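Local coordinates for yfhH hypothetical protein (Bacillus subtilis, PDB 1SF9) that is of unknown function, though it has been put forward as a putative transcriptional regulator, and forms a homodimer, at residues Lys27-Met32 and Lys71-Asn76; Gly107-Thr110 and Glu116-Leu119. All coordinates share one frame; numbering follows the deposited sequence. Where two conformers were deposited one is given.

Contact 1. Residues Lys27-Met32 and Lys71-Asn76; sequences KRYSQM and KAYLLN
Y29, in the last turn of helix 17-30, meets Y73, near the end of helix 57-74, and the pair illustrates how one tyrosine can use another twice. In the conformer described, Y29 CB stands over the middle of the Y73 ring, 3.6 Å from its centroid and 11° off the ring normal, which makes a CH-pi contact. The Y29 ring then turns an edge to the same face as an offset edge-to-face pair, with centroids 5.7 Å apart and planes at 75°. Its chi1 of -69° sets CG beside the backbone N, and from there the ring leads away from Y73, carrying its hydroxyl to a hydrogen bond with E40 of helix 34-53 while the side chain also touches L44.

S30 carries on along the CD2-CE2 side of the Y73 ring, with its backbone N 3.8 Å from Y73 CE2 and approaching the ring obliquely. The hydroxyl of S30 does not serve the contact: S30 OG donates a hydrogen bond of 2.7 Å to K27 O, one turn back. Y73 also touches V103, in a loop of the sheet region, and a platinum ion sits about 4 Å from the Y29 side chain. Aromatic helix-helix packing of this kind joins the C-terminal ends of the first and third helices in a three-helix unit.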
# COMPACT_ATOMS: atom_id res chain seq x y z
N LYS A 27 2.65 -12.72 -1.64
CA LYS A 27 2.24 -14.03 -2.12
C LYS A 27 1.03 -14.50 -1.32
O LYS A 27 0.06 -15.03 -1.86
CB LYS A 27 3.39 -15.03 -1.95
CG LYS A 27 3.13 -16.44 -2.47
CD LYS A 27 4.36 -17.31 -2.21
CE LYS A 27 4.16 -18.75 -2.65
NZ LYS A 27 3.96 -18.84 -4.12
N ARG A 28 1.10 -14.30 -0.02
CA ARG A 28 0.03 -14.71 0.88
C ARG A 28 -1.27 -13.96 0.58
O ARG A 28 -2.33 -14.57 0.41
CB ARG A 28 0.47 -14.47 2.32
CG ARG A 28 -0.49 -15.00 3.35
CD ARG A 28 0.08 -14.83 4.76
NE ARG A 28 -0.95 -15.07 5.76
CZ ARG A 28 -1.41 -14.14 6.59
NH1 ARG A 28 -0.92 -12.91 6.54
NH2 ARG A 28 -2.35 -14.44 7.48
N TYR A 29 -1.19 -12.63 0.49
CA TYR A 29 -2.38 -11.82 0.22
C TYR A 29 -3.00 -12.11 -1.14
O TYR A 29 -4.21 -12.05 -1.30
CB TYR A 29 -2.06 -10.31 0.29
CG TYR A 29 -1.75 -9.78 1.67
CD1 TYR A 29 -1.36 -8.45 1.85
CD2 TYR A 29 -1.87 -10.59 2.80
CE1 TYR A 29 -1.11 -7.93 3.13
CE2 TYR A 29 -1.63 -10.10 4.07
CZ TYR A 29 -1.25 -8.76 4.23
OH TYR A 29 -1.01 -8.26 5.47
N SER A 30 -2.16 -12.40 -2.13
CA SER A 30 -2.62 -12.65 -3.49
C SER A 30 -3.51 -13.88 -3.58
O SER A 30 -4.26 -14.04 -4.54
CB SER A 30 -1.44 -12.81 -4.44
OG SER A 30 -0.75 -14.04 -4.24
N GLN A 31 -3.42 -14.75 -2.59
CA GLN A 31 -4.19 -15.99 -2.59
C GLN A 31 -5.38 -15.96 -1.64
O GLN A 31 -6.17 -16.92 -1.58
CB GLN A 31 -3.26 -17.15 -2.24
CG GLN A 31 -2.15 -17.37 -3.26
CD GLN A 31 -1.11 -18.37 -2.80
OE1 GLN A 31 -0.34 -18.10 -1.88
NE2 GLN A 31 -1.08 -19.53 -3.43
N MET A 32 -5.53 -14.85 -0.92
CA MET A 32 -6.64 -14.70 0.02
C MET A 32 -7.95 -14.29 -0.63
O MET A 32 -8.00 -13.56 -1.62
CB MET A 32 -6.32 -13.65 1.08
CG MET A 32 -5.39 -14.08 2.19
SD MET A 32 -5.20 -12.70 3.34
CE MET A 32 -3.96 -13.36 4.50
N LYS A 71 -5.13 -3.64 2.11
CA LYS A 71 -6.25 -2.92 1.51
C LYS A 71 -6.12 -2.86 -0.01
O LYS A 71 -7.12 -2.85 -0.72
CB LYS A 71 -6.34 -1.49 2.06
CG LYS A 71 -6.93 -1.42 3.46
CD LYS A 71 -7.08 0.02 3.96
CE LYS A 71 -7.69 0.01 5.36
NZ LYS A 71 -7.83 1.38 5.96
N ALA A 72 -4.89 -2.80 -0.52
CA ALA A 72 -4.74 -2.73 -1.97
C ALA A 72 -5.21 -4.05 -2.61
O ALA A 72 -5.66 -4.05 -3.75
CB ALA A 72 -3.29 -2.41 -2.34
N TYR A 73 -5.11 -5.16 -1.88
CA TYR A 73 -5.55 -6.44 -2.42
C TYR A 73 -7.05 -6.62 -2.46
O TYR A 73 -7.55 -7.51 -3.13
CB TYR A 73 -4.89 -7.60 -1.66
CG TYR A 73 -3.47 -7.86 -2.11
CD1 TYR A 73 -2.39 -7.17 -1.53
CD2 TYR A 73 -3.19 -8.76 -3.15
CE1 TYR A 73 -1.09 -7.35 -1.98
CE2 TYR A 73 -1.89 -8.95 -3.60
CZ TYR A 73 -0.84 -8.24 -3.01
OH TYR A 73 0.42 -8.40 -3.49
N LEU A 74 -7.77 -5.77 -1.72
CA LEU A 74 -9.24 -5.81 -1.72
C LEU A 74 -9.79 -5.04 -2.90
O LEU A 74 -10.91 -5.28 -3.35
CB LEU A 74 -9.78 -5.15 -0.46
CG LEU A 74 -9.85 -6.01 0.79
CD1 LEU A 74 -10.31 -5.15 1.96
CD2 LEU A 74 -10.84 -7.16 0.56
N LEU A 75 -9.00 -4.10 -3.42
CA LEU A 75 -9.43 -3.27 -4.53
C LEU A 75 -9.25 -3.98 -5.88
O LEU A 75 -8.64 -5.04 -5.96
CB LEU A 75 -8.66 -1.95 -4.49
CG LEU A 75 -8.92 -1.17 -3.18
CD1 LEU A 75 -7.95 -0.01 -3.03
CD2 LEU A 75 -10.36 -0.65 -3.19
N ASN A 76 -9.82 -3.40 -6.93
CA ASN A 76 -9.70 -4.01 -8.25
C ASN A 76 -8.85 -3.08 -9.10
O ASN A 76 -9.22 -1.94 -9.36
CB ASN A 76 -11.08 -4.17 -8.90
CG ASN A 76 -11.03 -4.94 -10.23
OD1 ASN A 76 -9.96 -5.15 -10.81
ND2 ASN A 76 -12.20 -5.35 -10.71

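Contact 2. Residues Gly107-Thr110 and Glu116-Leu119; sequences GYRT and EEAL
G107 and E117 form an antiparallel hydrogen-bonded pair in a beta hairpin; strand 115-120 forms one edge of the antiparallel sheet, and 104-109 lies next to it. Both bonds are short and fairly straight: G107 N gives to E117 O at 2.8 Å, and E117 N gives to G107 O at 2.7 Å. The axes of the two short strand segments lie 97° apart; the strands diverge toward R109 and E116, while backbone pairing continues the other way, from L119 to A105. E116 CA makes a CA-H...O contact of 3.2 Å to G107 O, the oxygen that accepts from E117 N.

On the R109 side, where the strands have parted, side chains and a water span the gap. The E117 and R109 side chains cross at about a right angle, and R109 NE donates a hydrogen bond to E117 OE1 at 3.0 Å, part of a salt bridge. The oxygen lies in the guanidinium plane and is met on its syn side, although 22° out of the plane of the carboxylate. With chi1 at 51°, E117 CG sits between its backbone N and carbonyl carbon, and the extended chain beyond brings the carboxylate to the arginine. R109 NH2 has its own salt bridge, to D93, so the guanidinium is held from two directions. L119 CD2 comes within 3.8 Å of R109 NH1, the two side chains again nearly perpendicular, while E117 and L119 both touch F95. In the conformer described, the E116 side chain, bent at chi2, folds back against the G107 backbone, and its OE1 is hydrogen-bonded to S98 OG. A water links the parted strands, accepting from R109 N at 2.9 Å and lying 2.9 Å from E117 OE1.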
# COMPACT_ATOMS: atom_id res chain seq x y z
N GLY A 107 3.69 5.56 -11.75
CA GLY A 107 3.36 6.85 -12.33
C GLY A 107 4.25 7.91 -11.73
O GLY A 107 5.40 7.62 -11.39
N TYR A 108 3.76 9.13 -11.62
CA TYR A 108 4.56 10.19 -11.04
C TYR A 108 3.70 11.24 -10.33
O TYR A 108 2.52 11.44 -10.63
CB TYR A 108 5.39 10.92 -12.12
CG TYR A 108 4.54 11.47 -13.24
CD1 TYR A 108 4.17 10.66 -14.32
CD2 TYR A 108 4.06 12.78 -13.18
CE1 TYR A 108 3.32 11.14 -15.34
CE2 TYR A 108 3.21 13.28 -14.19
CZ TYR A 108 2.85 12.45 -15.26
OH TYR A 108 2.05 12.95 -16.27
N ARG A 109 4.31 11.89 -9.37
CA ARG A 109 3.62 12.97 -8.67
C ARG A 109 3.75 14.23 -9.53
O ARG A 109 4.78 14.45 -10.16
CB ARG A 109 4.29 13.20 -7.33
CG ARG A 109 4.08 12.03 -6.37
CD ARG A 109 4.85 12.29 -5.06
NE ARG A 109 4.89 11.03 -4.31
CZ ARG A 109 4.23 10.79 -3.18
NH1 ARG A 109 4.34 9.60 -2.62
NH2 ARG A 109 3.49 11.72 -2.59
N THR A 110 2.72 15.07 -9.55
CA THR A 110 2.80 16.29 -10.35
C THR A 110 3.91 17.21 -9.80
O THR A 110 4.44 18.04 -10.54
CB THR A 110 1.45 17.03 -10.39
OG1 THR A 110 1.05 17.40 -9.07
CG2 THR A 110 0.38 16.14 -10.96
N GLU A 116 9.59 8.53 -12.01
CA GLU A 116 8.56 7.53 -12.10
C GLU A 116 8.67 6.77 -10.78
O GLU A 116 9.76 6.63 -10.21
CB GLU A 116 8.80 6.62 -13.31
CG GLU A 116 7.76 5.51 -13.54
CD GLU A 116 6.41 6.00 -14.07
OE1 GLU A 116 6.26 7.19 -14.43
OE2 GLU A 116 5.48 5.17 -14.12
N GLU A 117 7.53 6.37 -10.23
CA GLU A 117 7.54 5.63 -9.00
C GLU A 117 6.31 4.81 -8.77
O GLU A 117 5.32 4.95 -9.50
CB GLU A 117 7.70 6.59 -7.87
CG GLU A 117 6.71 7.70 -7.94
CD GLU A 117 6.38 8.17 -6.58
OE1 GLU A 117 6.42 9.40 -6.33
OE2 GLU A 117 6.10 7.29 -5.78
N ALA A 118 6.34 3.96 -7.75
CA ALA A 118 5.18 3.10 -7.53
C ALA A 118 4.48 3.31 -6.22
O ALA A 118 5.14 3.40 -5.19
CB ALA A 118 5.61 1.66 -7.62
N LEU A 119 3.14 3.37 -6.26
CA LEU A 119 2.32 3.49 -5.04
C LEU A 119 1.23 2.43 -5.04
O LEU A 119 0.69 2.07 -6.09
CB LEU A 119 1.60 4.84 -4.96
CG LEU A 119 2.47 6.09 -4.77
CD1 LEU A 119 1.60 7.34 -4.93
CD2 LEU A 119 3.09 6.04 -3.38
O HOH W 1 7.01 11.15 -8.51

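How the contacts relate
From the N terminus, the chain first runs through helix 17-30 and helix 34-53, then returns along helix 57-74, and contact 1 closes this largely helical loop. It next enters the antiparallel sheet through strands 85-88 and 94-101, and contact 2 then closes the short connection, which includes strand 112-113, between strands 104-109 and 115-120. The two are in series, neither enclosing nor crossing the other, and illustrate a long-range closure followed by a local one. The centres of contact 1 and contact 2 lie about 21 Å apart. Contact 1 ties helix to helix, contact 2 strand to strand, while K71 and A72 of contact 1 touch S122, in the loop after strand 115-120, one place where the helical part and the sheet meet.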